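PDB 3TS7: geranyltranstransferase from Methylococcus capsulatus, which probably makes farnesyl diphosphate by joining allylic and homoallylic isoprenoid diphosphates with the help of magnesium. Local coordinates for residues V20-A31 with M42-R52; D70-F81 with A127-A138. All coordinates share one frame; numbering follows the deposited sequence.

Contact 1: V20-A31 with M42-R52. With PO4 (phosphate ion), chain F.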
loop_
_atom_site.group_PDB
_atom_site.type_symbol
_atom_site.label_atom_id
_atom_site.label_comp_id
_atom_site.label_asym_id
_atom_site.label_seq_id
_atom_site.Cartn_x
_atom_site.Cartn_y
_atom_site.Cartn_z
ATOM N N VAL B 20 -16.187 5.260 13.903
ATOM C CA VAL B 20 -14.939 4.919 13.205
ATOM C C VAL B 20 -13.864 4.340 14.160
ATOM O O VAL B 20 -13.090 3.473 13.756
ATOM C CB VAL B 20 -14.377 6.117 12.371
ATOM C CG1 VAL B 20 -13.656 7.109 13.260
ATOM C CG2 VAL B 20 -13.460 5.618 11.250
ATOM N N GLU B 21 -13.824 4.802 15.413
ATOM C CA GLU B 21 -12.857 4.291 16.378
ATOM C C GLU B 21 -13.035 2.784 16.580
ATOM O O GLU B 21 -12.045 2.043 16.628
ATOM C CB GLU B 21 -12.991 5.000 17.727
ATOM C CG GLU B 21 -11.924 4.626 18.770
ATOM C CD GLU B 21 -10.553 5.224 18.480
ATOM O OE1 GLU B 21 -9.557 4.704 19.023
ATOM O OE2 GLU B 21 -10.457 6.217 17.722
ATOM N N ARG B 22 -14.291 2.353 16.683
ATOM C CA ARG B 22 -14.651 0.939 16.829
ATOM C C ARG B 22 -14.435 0.161 15.539
ATOM O O ARG B 22 -14.077 -1.024 15.567
ATOM C CB ARG B 22 -16.109 0.797 17.263
ATOM C CG ARG B 22 -16.422 1.303 18.692
ATOM C CD ARG B 22 -17.826 0.893 19.143
ATOM N NE ARG B 22 -18.799 0.922 18.043
ATOM C CZ ARG B 22 -19.606 1.946 17.747
ATOM N NH1 ARG B 22 -19.587 3.061 18.474
ATOM N NH2 ARG B 22 -20.445 1.853 16.713
ATOM N N ALA B 23 -14.645 0.826 14.407
ATOM C CA ALA B 23 -14.524 0.157 13.119
ATOM C C ALA B 23 -13.052 -0.091 12.772
ATOM O O ALA B 23 -12.714 -1.151 12.213
ATOM C CB ALA B 23 -15.259 0.924 12.020
ATOM N N LEU B 24 -12.184 0.857 13.151
ATOM C CA LEU B 24 -10.731 0.705 12.981
ATOM C C LEU B 24 -10.169 -0.408 13.880
ATOM O O LEU B 24 -9.379 -1.234 13.419
ATOM C CB LEU B 24 -9.983 2.024 13.244
ATOM C CG LEU B 24 -10.266 3.188 12.284
ATOM C CD1 LEU B 24 -9.954 4.530 12.943
ATOM C CD2 LEU B 24 -9.528 3.047 10.979
ATOM N N ASP B 25 -10.582 -0.406 15.149
ATOM C CA ASP B 25 -10.230 -1.449 16.123
ATOM C C ASP B 25 -10.640 -2.845 15.627
ATOM O O ASP B 25 -9.852 -3.792 15.713
ATOM C CB ASP B 25 -10.883 -1.152 17.481
ATOM C CG ASP B 25 -10.538 -2.192 18.546
ATOM O OD1 ASP B 25 -9.394 -2.690 18.564
ATOM O OD2 ASP B 25 -11.421 -2.514 19.363
ATOM N N ALA B 26 -11.852 -2.950 15.083
ATOM C CA ALA B 26 -12.346 -4.200 14.520
ATOM C C ALA B 26 -11.551 -4.681 13.298
ATOM O O ALA B 26 -11.527 -5.880 13.020
ATOM C CB ALA B 26 -13.850 -4.103 14.196
ATOM N N ARG B 27 -10.891 -3.762 12.585
ATOM C CA ARG B 27 -10.118 -4.128 11.389
ATOM C C ARG B 27 -8.605 -4.174 11.632
ATOM O O ARG B 27 -7.838 -4.512 10.733
ATOM C CB ARG B 27 -10.456 -3.195 10.212
ATOM C CG ARG B 27 -11.806 -3.481 9.564
ATOM C CD ARG B 27 -12.425 -2.261 8.888
ATOM N NE ARG B 27 -13.764 -2.565 8.381
ATOM C CZ ARG B 27 -14.883 -2.466 9.104
ATOM N NH1 ARG B 27 -14.838 -2.048 10.362
ATOM N NH2 ARG B 27 -16.048 -2.786 8.570
ATOM N N LEU B 28 -8.167 -3.818 12.835
ATOM C CA LEU B 28 -6.745 -3.890 13.134
ATOM C C LEU B 28 -6.419 -5.223 13.817
ATOM O O LEU B 28 -7.130 -5.620 14.744
ATOM C CB LEU B 28 -6.298 -2.721 14.013
ATOM C CG LEU B 28 -6.099 -1.371 13.298
ATOM C CD1 LEU B 28 -5.966 -0.262 14.329
ATOM C CD2 LEU B 28 -4.905 -1.401 12.362
ATOM N N PRO B 29 -5.351 -5.911 13.361
ATOM C CA PRO B 29 -4.975 -7.198 13.975
ATOM C C PRO B 29 -4.624 -7.009 15.455
ATOM O O PRO B 29 -3.992 -6.010 15.810
ATOM C CB PRO B 29 -3.742 -7.632 13.175
ATOM C CG PRO B 29 -3.776 -6.805 11.900
ATOM C CD PRO B 29 -4.406 -5.503 12.302
ATOM N N ALA B 30 -5.039 -7.964 16.287
ATOM C CA ALA B 30 -4.948 -7.876 17.751
ATOM C C ALA B 30 -3.549 -7.614 18.315
ATOM O O ALA B 30 -2.544 -8.102 17.786
ATOM C CB ALA B 30 -5.520 -9.126 18.382
ATOM N N ALA B 31 -3.523 -6.865 19.413
ATOM C CA ALA B 31 -2.306 -6.449 20.114
ATOM C C ALA B 31 -1.551 -7.626 20.748
ATOM O O ALA B 31 -0.332 -7.553 20.952
ATOM C CB ALA B 31 -2.655 -5.416 21.186
ATOM N N MET B 42 0.998 -0.298 14.867
ATOM C CA MET B 42 -0.109 0.096 13.992
ATOM C C MET B 42 -1.277 0.655 14.792
ATOM O O MET B 42 -1.816 1.710 14.456
ATOM C CB MET B 42 -0.593 -1.088 13.166
ATOM C CG MET B 42 0.465 -1.712 12.317
ATOM S SD MET B 42 -0.164 -3.255 11.616
ATOM C CE MET B 42 -0.494 -2.651 10.024
ATOM N N ARG B 43 -1.645 -0.053 15.856
ATOM C CA ARG B 43 -2.699 0.375 16.777
ATOM C C ARG B 43 -2.379 1.664 17.532
ATOM O O ARG B 43 -3.278 2.450 17.814
ATOM C CB ARG B 43 -3.023 -0.733 17.776
ATOM C CG ARG B 43 -3.884 -1.814 17.177
ATOM C CD ARG B 43 -4.043 -3.019 18.079
ATOM N NE ARG B 43 -5.142 -3.827 17.573
ATOM C CZ ARG B 43 -6.408 -3.665 17.942
ATOM N NH1 ARG B 43 -7.350 -4.428 17.417
ATOM N NH2 ARG B 43 -6.722 -2.737 18.844
ATOM N N TYR B 44 -1.103 1.862 17.862
ATOM C CA TYR B 44 -0.644 3.049 18.598
ATOM C C TYR B 44 -0.823 4.292 17.738
ATOM O O TYR B 44 -1.185 5.354 18.235
ATOM C CB TYR B 44 0.823 2.884 18.974
ATOM C CG TYR B 44 1.492 4.076 19.607
ATOM C CD1 TYR B 44 1.528 4.220 20.998
ATOM C CD2 TYR B 44 2.140 5.037 18.819
ATOM C CE1 TYR B 44 2.179 5.300 21.590
ATOM C CE2 TYR B 44 2.769 6.128 19.399
ATOM C CZ TYR B 44 2.786 6.255 20.783
ATOM O OH TYR B 44 3.425 7.328 21.358
ATOM N N SER B 45 -0.547 4.136 16.449
ATOM C CA SER B 45 -0.674 5.215 15.487
ATOM C C SER B 45 -2.107 5.456 15.007
ATOM O O SER B 45 -2.491 6.600 14.769
ATOM C CB SER B 45 0.256 4.967 14.318
ATOM O OG SER B 45 1.606 5.012 14.743
ATOM N N VAL B 46 -2.904 4.399 14.880
ATOM C CA VAL B 46 -4.257 4.549 14.341
ATOM C C VAL B 46 -5.301 4.930 15.388
ATOM O O VAL B 46 -6.161 5.773 15.131
ATOM C CB VAL B 46 -4.710 3.285 13.569
ATOM C CG1 VAL B 46 -6.193 3.349 13.185
ATOM C CG2 VAL B 46 -3.890 3.132 12.338
ATOM N N LEU B 47 -5.221 4.321 16.566
ATOM C CA LEU B 47 -6.303 4.423 17.530
ATOM C C LEU B 47 -6.064 5.526 18.551
ATOM O O LEU B 47 -4.974 6.102 18.611
ATOM C CB LEU B 47 -6.532 3.077 18.227
ATOM C CG LEU B 47 -7.007 1.922 17.351
ATOM C CD1 LEU B 47 -6.998 0.624 18.138
ATOM C CD2 LEU B 47 -8.399 2.194 16.749
ATOM N N GLY B 48 -7.098 5.820 19.333
ATOM C CA GLY B 48 -7.023 6.823 20.401
ATOM C C GLY B 48 -7.350 8.240 19.955
ATOM O O GLY B 48 -6.897 9.207 20.571
ATOM N N GLY B 49 -8.137 8.369 18.890
ATOM C CA GLY B 49 -8.559 9.681 18.406
ATOM C C GLY B 49 -7.724 10.261 17.272
ATOM O O GLY B 49 -6.979 9.553 16.585
ATOM N N GLY B 50 -7.835 11.575 17.110
ATOM C CA GLY B 50 -7.414 12.263 15.895
ATOM C C GLY B 50 -8.680 12.869 15.327
ATOM O O GLY B 50 -9.783 12.479 15.720
ATOM N N LYS B 51 -8.539 13.813 14.403
ATOM C CA LYS B 51 -9.701 14.529 13.870
ATOM C C LYS B 51 -10.639 13.671 13.016
ATOM O O LYS B 51 -11.835 13.964 12.941
ATOM C CB LYS B 51 -9.263 15.774 13.098
ATOM C CG LYS B 51 -8.399 16.737 13.903
ATOM C CD LYS B 51 -8.135 18.016 13.111
ATOM C CE LYS B 51 -6.819 18.671 13.517
ATOM N NZ LYS B 51 -5.658 18.020 12.844
ATOM N N ARG B 52 -10.102 12.609 12.405
ATOM C CA ARG B 52 -10.867 11.700 11.519
ATOM C C ARG B 52 -11.543 12.447 10.372
ATOM O O ARG B 52 -12.687 12.151 10.018
ATOM C CB ARG B 52 -11.908 10.852 12.286
ATOM C CG ARG B 52 -11.399 10.181 13.549
ATOM C CD ARG B 52 -10.281 9.200 13.254
ATOM N NE ARG B 52 -9.961 8.353 14.400
ATOM C CZ ARG B 52 -8.858 7.610 14.503
ATOM N NH1 ARG B 52 -7.952 7.605 13.536
ATOM N NH2 ARG B 52 -8.657 6.871 15.587
HETATM P P PO4 F . -5.043 13.639 12.174
HETATM O O1 PO4 F . -5.653 12.498 11.401
HETATM O O2 PO4 F . -5.871 14.882 11.967
HETATM O O3 PO4 F . -5.039 13.310 13.647
HETATM O O4 PO4 F . -3.633 13.859 11.696
HETATM O O HOH W 1 -11.969 8.132 16.217
#
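Arg43 and Asp25 form one of two salt bridges joining helix 5-27 to helix 36-46 and the glycine-rich loop after it. NH1 and NH2 of Arg43 both close on Asp25 OD1, with NH2 2.7 Å away, and the carboxylate stands at 90° to the guanidinium. NE donates to Pro29 O at 3.0 Å and NH1 also to Leu28 O, each carbonyl approached from above its plane. With an alanine replacing Arg43, Asp25 is likely to lose its counter-charge and the carbonyls of Leu28 and Pro29 their guanidinium donors. In the second bridge Arg52 NH2 meets Glu21 OE2 at 2.9 Å. Glu21 OE1 takes the N-H of Gly48 on its syn lone pair at 2.7 Å, nearly straight at 172°; CG anti to the backbone N (chi1 -174°) swings the carboxylate toward this loop. Leu24 CD1 sits over the centre of one Arg52 guanidinium face, NH1 and NH2 together hold Val46 O near the end of the helix, and NH1 also forms a salt bridge with Glu80 on helix 73-90. Between the bridges, Leu28 CD1 packs on Val46 CG1. Gly49-Arg52 fits the family's GGKR motif, which in relatives helps bind the homoallylic diphosphate; here Lys51 and His83 hydrogen-bond a phosphate, probably from the crystallisation liquor. Two ion pairs thus flank an apolar strip, Arg43 also binding two backbone carbonyls and Arg52 one.

Contact 2: D70-F81 with A127-A138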
loop_
_atom_site.group_PDB
_atom_site.type_symbol
_atom_site.label_atom_id
_atom_site.label_comp_id
_atom_site.label_asym_id
_atom_site.label_seq_id
_atom_site.Cartn_x
_atom_site.Cartn_y
_atom_site.Cartn_z
ATOM N N ASP B 70 -23.546 1.510 7.421
ATOM C CA ASP B 70 -23.002 0.159 7.378
ATOM C C ASP B 70 -22.122 -0.121 6.159
ATOM O O ASP B 70 -21.115 -0.812 6.276
ATOM C CB ASP B 70 -24.146 -0.870 7.459
ATOM C CG ASP B 70 -24.691 -1.030 8.876
ATOM O OD1 ASP B 70 -25.682 -1.766 9.056
ATOM O OD2 ASP B 70 -24.138 -0.421 9.815
ATOM N N LEU B 71 -22.507 0.413 4.999
ATOM C CA LEU B 71 -21.724 0.262 3.769
ATOM C C LEU B 71 -20.474 1.152 3.730
ATOM O O LEU B 71 -19.624 0.988 2.852
ATOM C CB LEU B 71 -22.574 0.546 2.521
ATOM C CG LEU B 71 -23.840 -0.275 2.257
ATOM C CD1 LEU B 71 -24.393 0.053 0.875
ATOM C CD2 LEU B 71 -23.612 -1.776 2.388
ATOM N N LEU B 72 -20.366 2.068 4.684
ATOM C CA LEU B 72 -19.338 3.110 4.663
ATOM C C LEU B 72 -18.235 2.906 5.677
ATOM O O LEU B 72 -17.192 3.512 5.531
ATOM C CB LEU B 72 -19.959 4.505 4.867
ATOM C CG LEU B 72 -21.024 4.965 3.863
ATOM C CD1 LEU B 72 -21.679 6.223 4.376
ATOM C CD2 LEU B 72 -20.481 5.170 2.457
ATOM N N ASP B 73 -18.456 2.052 6.685
ATOM C CA ASP B 73 -17.432 1.736 7.668
ATOM C C ASP B 73 -16.110 1.276 7.038
ATOM O O ASP B 73 -15.064 1.798 7.382
ATOM C CB ASP B 73 -17.921 0.687 8.678
ATOM C CG ASP B 73 -19.017 1.212 9.595
ATOM O OD1 ASP B 73 -18.946 2.372 10.046
ATOM O OD2 ASP B 73 -19.952 0.452 9.884
ATOM N N GLY B 74 -16.186 0.315 6.121
ATOM C CA GLY B 74 -15.030 -0.210 5.405
ATOM C C GLY B 74 -14.258 0.850 4.636
ATOM O O GLY B 74 -13.074 1.047 4.907
ATOM N N PRO B 75 -14.931 1.565 3.705
ATOM C CA PRO B 75 -14.241 2.651 2.988
ATOM C C PRO B 75 -13.705 3.755 3.898
ATOM O O PRO B 75 -12.624 4.263 3.626
ATOM C CB PRO B 75 -15.318 3.166 2.043
ATOM C CG PRO B 75 -16.117 1.978 1.757
ATOM C CD PRO B 75 -16.244 1.304 3.089
ATOM N N ALA B 76 -14.404 4.077 4.991
ATOM C CA ALA B 76 -13.925 5.103 5.932
ATOM C C ALA B 76 -12.641 4.669 6.630
ATOM O O ALA B 76 -11.713 5.463 6.757
ATOM C CB ALA B 76 -14.994 5.494 6.957
ATOM N N CYS B 77 -12.583 3.407 7.065
ATOM C CA CYS B 77 -11.360 2.859 7.654
ATOM C C CYS B 77 -10.209 2.785 6.665
ATOM O O CYS B 77 -9.079 2.999 7.067
ATOM C CB CYS B 77 -11.597 1.446 8.198
ATOM S SG CYS B 77 -12.680 1.405 9.609
ATOM N N ALA B 78 -10.513 2.420 5.408
ATOM C CA ALA B 78 -9.521 2.286 4.335
ATOM C C ALA B 78 -8.814 3.601 4.089
ATOM O O ALA B 78 -7.580 3.625 4.013
ATOM C CB ALA B 78 -10.160 1.788 3.035
ATOM N N VAL B 79 -9.577 4.698 3.976
ATOM C CA VAL B 79 -8.924 6.004 3.764
ATOM C C VAL B 79 -8.154 6.459 4.982
ATOM O O VAL B 79 -7.120 7.091 4.839
ATOM C CB VAL B 79 -9.870 7.151 3.260
ATOM C CG1 VAL B 79 -10.295 6.902 1.840
ATOM C CG2 VAL B 79 -11.076 7.348 4.189
ATOM N N GLU B 80 -8.640 6.125 6.178
ATOM C CA GLU B 80 -7.947 6.500 7.404
ATOM C C GLU B 80 -6.643 5.718 7.617
ATOM O O GLU B 80 -5.664 6.285 8.133
ATOM C CB GLU B 80 -8.861 6.359 8.629
ATOM C CG GLU B 80 -8.289 6.898 9.934
ATOM C CD GLU B 80 -8.138 8.423 9.961
ATOM O OE1 GLU B 80 -7.807 8.977 11.030
ATOM O OE2 GLU B 80 -8.343 9.078 8.925
ATOM N N PHE B 81 -6.640 4.437 7.230
ATOM C CA PHE B 81 -5.424 3.616 7.264
ATOM C C PHE B 81 -4.344 4.241 6.378
ATOM O O PHE B 81 -3.197 4.374 6.809
ATOM C CB PHE B 81 -5.696 2.164 6.809
ATOM C CG PHE B 81 -6.388 1.292 7.848
ATOM C CD1 PHE B 81 -6.340 1.605 9.206
ATOM C CD2 PHE B 81 -7.019 0.109 7.461
ATOM C CE1 PHE B 81 -6.964 0.767 10.170
ATOM C CE2 PHE B 81 -7.649 -0.727 8.414
ATOM C CZ PHE B 81 -7.624 -0.386 9.763
ATOM N N ALA B 127 -5.366 -1.400 4.119
ATOM C CA ALA B 127 -6.380 -0.566 3.496
ATOM C C ALA B 127 -6.980 -1.266 2.296
ATOM O O ALA B 127 -8.208 -1.313 2.147
ATOM C CB ALA B 127 -5.815 0.788 3.093
ATOM N N PHE B 128 -6.117 -1.832 1.455
ATOM C CA PHE B 128 -6.567 -2.488 0.257
ATOM C C PHE B 128 -7.234 -3.846 0.560
ATOM O O PHE B 128 -8.120 -4.278 -0.186
ATOM C CB PHE B 128 -5.389 -2.669 -0.693
ATOM C CG PHE B 128 -4.958 -1.400 -1.356
ATOM C CD1 PHE B 128 -3.772 -0.770 -0.980
ATOM C CD2 PHE B 128 -5.752 -0.818 -2.345
ATOM C CE1 PHE B 128 -3.367 0.408 -1.604
ATOM C CE2 PHE B 128 -5.363 0.363 -2.964
ATOM C CZ PHE B 128 -4.169 0.974 -2.591
ATOM N N HIS B 129 -6.765 -4.517 1.618
ATOM C CA HIS B 129 -7.401 -5.767 2.112
ATOM C C HIS B 129 -8.836 -5.494 2.570
ATOM O O HIS B 129 -9.756 -6.261 2.217
ATOM C CB HIS B 129 -6.558 -6.421 3.220
ATOM C CG HIS B 129 -7.290 -7.434 4.056
ATOM N ND1 HIS B 129 -7.732 -8.643 3.556
ATOM C CD2 HIS B 129 -7.626 -7.426 5.373
ATOM C CE1 HIS B 129 -8.312 -9.331 4.526
ATOM N NE2 HIS B 129 -8.273 -8.609 5.634
ATOM N N VAL B 130 -9.027 -4.386 3.297
ATOM C CA VAL B 130 -10.388 -3.957 3.714
ATOM C C VAL B 130 -11.302 -3.754 2.490
ATOM O O VAL B 130 -12.386 -4.343 2.420
ATOM C CB VAL B 130 -10.367 -2.720 4.662
ATOM C CG1 VAL B 130 -11.777 -2.160 4.901
ATOM C CG2 VAL B 130 -9.771 -3.083 5.989
ATOM N N LEU B 131 -10.843 -3.019 1.478
ATOM C CA LEU B 131 -11.696 -2.747 0.317
ATOM C C LEU B 131 -12.004 -4.000 -0.507
ATOM O O LEU B 131 -13.124 -4.164 -0.994
ATOM C CB LEU B 131 -11.102 -1.658 -0.587
ATOM C CG LEU B 131 -11.030 -0.212 -0.092
ATOM C CD1 LEU B 131 -10.429 0.659 -1.216
ATOM C CD2 LEU B 131 -12.409 0.349 0.330
ATOM N N ALA B 132 -11.021 -4.883 -0.652
ATOM C CA ALA B 132 -11.185 -6.052 -1.512
ATOM C C ALA B 132 -12.063 -7.134 -0.855
ATOM O O ALA B 132 -12.745 -7.882 -1.537
ATOM C CB ALA B 132 -9.819 -6.637 -1.899
ATOM N N GLN B 133 -12.040 -7.203 0.463
ATOM C CA GLN B 133 -12.541 -8.373 1.161
ATOM C C GLN B 133 -13.668 -8.113 2.174
ATOM O O GLN B 133 -14.446 -9.023 2.449
ATOM C CB GLN B 133 -11.367 -9.105 1.829
ATOM C CG GLN B 133 -11.654 -10.527 2.325
ATOM C CD GLN B 133 -12.329 -10.568 3.690
ATOM O OE1 GLN B 133 -13.115 -11.475 3.975
ATOM N NE2 GLN B 133 -12.063 -9.564 4.521
ATOM N N ASP B 134 -13.728 -6.907 2.745
ATOM C CA ASP B 134 -14.688 -6.567 3.809
ATOM C C ASP B 134 -16.141 -6.842 3.358
ATOM O O ASP B 134 -16.623 -6.215 2.407
ATOM C CB ASP B 134 -14.484 -5.101 4.256
ATOM C CG ASP B 134 -15.256 -4.725 5.511
ATOM O OD1 ASP B 134 -14.947 -3.648 6.067
ATOM O OD2 ASP B 134 -16.171 -5.467 5.942
ATOM N N PRO B 135 -16.819 -7.816 4.017
ATOM C CA PRO B 135 -18.140 -8.215 3.535
ATOM C C PRO B 135 -19.231 -7.178 3.827
ATOM O O PRO B 135 -20.265 -7.178 3.157
ATOM C CB PRO B 135 -18.408 -9.532 4.278
ATOM C CG PRO B 135 -17.621 -9.437 5.534
ATOM C CD PRO B 135 -16.389 -8.628 5.179
ATOM N N SER B 136 -18.987 -6.300 4.796
ATOM C CA SER B 136 -19.911 -5.207 5.110
ATOM C C SER B 136 -19.965 -4.143 4.001
ATOM O O SER B 136 -20.925 -3.377 3.924
ATOM C CB SER B 136 -19.571 -4.574 6.457
ATOM O OG SER B 136 -18.317 -3.926 6.414
ATOM N N ILE B 137 -18.960 -4.107 3.128
ATOM C CA ILE B 137 -19.037 -3.250 1.944
ATOM C C ILE B 137 -19.862 -3.954 0.884
ATOM O O ILE B 137 -19.341 -4.411 -0.147
ATOM C CB ILE B 137 -17.640 -2.827 1.377
ATOM C CG1 ILE B 137 -16.672 -2.476 2.510
ATOM C CG2 ILE B 137 -17.792 -1.630 0.402
ATOM C CD1 ILE B 137 -15.231 -2.123 2.023
ATOM N N ALA B 138 -21.168 -4.037 1.134
ATOM C CA ALA B 138 -22.059 -4.848 0.303
ATOM C C ALA B 138 -22.512 -4.083 -0.944
ATOM O O ALA B 138 -23.640 -3.581 -1.025
ATOM C CB ALA B 138 -23.252 -5.356 1.138
HETATM O O HOH W 2 -18.450 -1.204 5.331
#
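Gly74, at the start of helix 73-90, lets three side chains of 127-138 close directly onto backbone: Val130 CG1 reaches Gly74 O at 3.5 Å, while Ile137 CD1 and Asp134 OD1, the latter also salt-bridged to Arg27 of helix 5-27, approach its CA. A beta carbon here would collide with Ile137 CG1 and Asp134 OD1. Beside it, Pro75 CD meets Ile137 CD1 end-on at 3.7 Å. Helices 73-81 and 127-133 run antiparallel, with axes 8.5 Å apart at an angle of 163°, and small residues permit this closeness: Ala127 CB touches Ala78 O, and Ala78 CB packs against Leu131 CD2 at 3.8 Å. At the far end Val130 CG2 meets the edge of the Phe81 ring at CE2, the two side chains crossing at about a right angle. Val130 CG1 is anti to its own backbone N (chi1 171°), which sends one methyl to Gly74 and leaves the other for this ring. Beyond the helix, Asp134 OD2 accepts from Ser136 N, an Asx turn, and from Ser136 OG on the same face of the carboxylate. A water receives Gly74 N at 2.8 Å and donates to Asp70 O and Ser136 OG, bridging the segments where direct polar bonds are lacking. Leu71 CD2 touches Ala138 CB. Around the pair, Cys77 and Phe81 lean on helix 5-27, Pro75 touches helix 177-201, and Leu131 packs on helix 141-155; Phe128 stacks on Phe128 of the second subunit.

Overall arrangement
Contact 1 is partly buried and strongly polar, whereas contact 2 is a buried, mainly apolar pairing in this all-helical fold. They join different helices: 5-27 with 36-46 and its following loop in the first, 73-90 with 113-133 in the second. Along the chain they come in series, yet their centres lie only about 13 Å apart. Two salt bridges connect them, Arg27 to Asp134 and Arg52 to Glu80, so arginines of contact 1 find acids on both elements of contact 2. Ion pairs and backbone carbonyls dominate in the partly buried contact 1; small residues and close helix packing, with one bridging water, serve in the more buried contact 2.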